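Local coordinates for protein transmembrane oligosaccharyl transferase, putative (Archaeoglobus fulgidus, PDB 3VGP) that is the C-terminal globular domain of a putative archaeal membrane oligosaccharyl transferase of the AglB family, at residues E123-N126 with F127-T131. The protein carries 1 engineered substitution. Residues are numbered along the deposited sequence; the frame is centred on the assembly and turned at random.
Sequences EILN and FFNHT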
loop_
_atom_site.group_PDB
_atom_site.type_symbol
_atom_site.label_atom_id
_atom_site.label_comp_id
_atom_site.label_asym_id
_atom_site.label_seq_id
_atom_site.Cartn_x
_atom_site.Cartn_y
_atom_site.Cartn_z
ATOM N N GLU A 123 -16.487 12.964 -8.908
ATOM C CA GLU A 123 -15.336 13.691 -8.381
ATOM C C GLU A 123 -14.342 12.734 -7.720
ATOM O O GLU A 123 -13.129 12.924 -7.821
ATOM C CB GLU A 123 -15.795 14.749 -7.371
ATOM C CG GLU A 123 -16.723 15.807 -7.966
ATOM C CD GLU A 123 -17.265 16.771 -6.921
ATOM O OE1 GLU A 123 -17.760 16.299 -5.879
ATOM O OE2 GLU A 123 -17.206 17.999 -7.145
ATOM N N ILE A 124 -14.855 11.706 -7.048
ATOM C CA ILE A 124 -13.993 10.726 -6.390
ATOM C C ILE A 124 -13.217 9.937 -7.442
ATOM O O ILE A 124 -12.041 9.633 -7.260
ATOM C CB ILE A 124 -14.807 9.732 -5.533
ATOM C CG1 ILE A 124 -15.544 10.486 -4.424
ATOM C CG2 ILE A 124 -13.880 8.681 -4.928
ATOM C CD1 ILE A 124 -16.543 9.639 -3.675
ATOM N N LEU A 125 -13.888 9.595 -8.538
ATOM C CA LEU A 125 -13.243 8.851 -9.610
ATOM C C LEU A 125 -12.151 9.700 -10.242
ATOM O O LEU A 125 -11.045 9.225 -10.494
ATOM C CB LEU A 125 -14.269 8.447 -10.677
ATOM C CG LEU A 125 -13.687 7.768 -11.923
ATOM C CD1 LEU A 125 -12.818 6.588 -11.514
ATOM C CD2 LEU A 125 -14.816 7.321 -12.846
ATOM N N ASN A 126 -12.460 10.969 -10.488
ATOM C CA ASN A 126 -11.492 11.875 -11.083
ATOM C C ASN A 126 -10.286 12.046 -10.156
ATOM O O ASN A 126 -9.142 12.074 -10.611
ATOM C CB ASN A 126 -12.146 13.229 -11.368
ATOM C CG ASN A 126 -11.224 14.169 -12.106
ATOM O OD1 ASN A 126 -10.692 13.827 -13.163
ATOM N ND2 ASN A 126 -11.029 15.362 -11.556
ATOM N N PHE A 127 -10.545 12.156 -8.855
ATOM C CA PHE A 127 -9.470 12.303 -7.880
ATOM C C PHE A 127 -8.593 11.060 -7.974
ATOM O O PHE A 127 -7.376 11.153 -8.129
ATOM C CB PHE A 127 -10.034 12.408 -6.457
ATOM C CG PHE A 127 -8.989 12.667 -5.406
ATOM C CD1 PHE A 127 -8.599 13.968 -5.098
ATOM C CD2 PHE A 127 -8.381 11.610 -4.735
ATOM C CE1 PHE A 127 -7.618 14.211 -4.138
ATOM C CE2 PHE A 127 -7.398 11.841 -3.774
ATOM C CZ PHE A 127 -7.016 13.146 -3.475
ATOM N N PHE A 128 -9.226 9.897 -7.878
ATOM C CA PHE A 128 -8.511 8.626 -7.950
ATOM C C PHE A 128 -7.611 8.521 -9.184
ATOM O O PHE A 128 -6.456 8.110 -9.086
ATOM C CB PHE A 128 -9.502 7.457 -7.959
ATOM C CG PHE A 128 -8.848 6.124 -8.161
ATOM C CD1 PHE A 128 -8.177 5.500 -7.114
ATOM C CD2 PHE A 128 -8.830 5.527 -9.418
ATOM C CE1 PHE A 128 -7.496 4.309 -7.316
ATOM C CE2 PHE A 128 -8.146 4.333 -9.628
ATOM C CZ PHE A 128 -7.476 3.727 -8.572
ATOM N N ASN A 129 -8.133 8.899 -10.347
ATOM C CA ASN A 129 -7.349 8.800 -11.574
ATOM C C ASN A 129 -6.073 9.637 -11.627
ATOM O O ASN A 129 -5.219 9.402 -12.484
ATOM C CB ASN A 129 -8.219 9.119 -12.792
ATOM C CG ASN A 129 -9.320 8.097 -13.007
ATOM O OD1 ASN A 129 -9.197 6.936 -12.611
ATOM N ND2 ASN A 129 -10.397 8.520 -13.655
ATOM N N HIS A 130 -5.929 10.607 -10.730
ATOM C CA HIS A 130 -4.720 11.426 -10.726
ATOM C C HIS A 130 -3.751 11.054 -9.611
ATOM O O HIS A 130 -2.746 11.733 -9.409
ATOM C CB HIS A 130 -5.068 12.913 -10.605
ATOM C CG HIS A 130 -5.754 13.475 -11.812
ATOM N ND1 HIS A 130 -7.087 13.254 -12.081
ATOM C CD2 HIS A 130 -5.287 14.244 -12.824
ATOM C CE1 HIS A 130 -7.414 13.863 -13.207
ATOM N NE2 HIS A 130 -6.341 14.471 -13.678
ATOM N N THR A 131 -4.041 9.972 -8.895
ATOM C CA THR A 131 -3.187 9.553 -7.780
ATOM C C THR A 131 -2.076 8.601 -8.191
ATOM O O THR A 131 -2.087 8.039 -9.285
ATOM C CB THR A 131 -3.994 8.823 -6.692
ATOM O OG1 THR A 131 -4.505 7.594 -7.229
ATOM C CG2 THR A 131 -5.153 9.681 -6.212
HETATM O O HOH W 1 -10.494 11.362 -14.589
#
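Asn126 and His130 meet where helix 121-129 runs out, and there an imidazole nitrogen takes the place of the backbone N-H expected one turn on. His130 ND1 donates to Asn126 O over 2.8 Å; the bond is nearly straight, 165° at the hydrogen, and the acceptor lies in the ring plane, at its edge. CG of His130 lies anti to its own carbonyl carbon (chi1 -68°), which folds the ring back along the helix toward that oxygen. His130 N turns instead to Phe127 O, three residues back, leaving Asn126 O to the imidazole. Upstream the i to i+4 pattern is regular: Phe127 N, Phe128 N and Asn129 N donate to the carbonyl oxygens of Glu123, Ile124 and Leu125. The Asn126 amide stands 77° from the imidazole plane, with Asn126 OD1 in close contact with His130 CE1 at 3.3 Å. Asn126 OD1 accepts from a water, which accepts from Asn129 ND2 at 3.0 Å, bridging the two asparagines. Leu125 CD1 lies 3.8 Å from Asn129 ND2, an apolar flank to that amide. Phe128 O receives two donors, Thr131 N and Thr131 OG1, the latter on a lone pair at 2.7 Å. Thr131 is also the N-cap of helix 132-138, its OG1 engaging Tyr134 N, so one hydroxyl links the end of one helix to the start of the next. Ile124 and Phe127 pack on helix 105-111, Phe127 also meeting Tyr114 edge-to-face, while Phe128 sits edge-to-face with Phe105 and touches Leu133, Tyr134 and Met138 of helix 132-138.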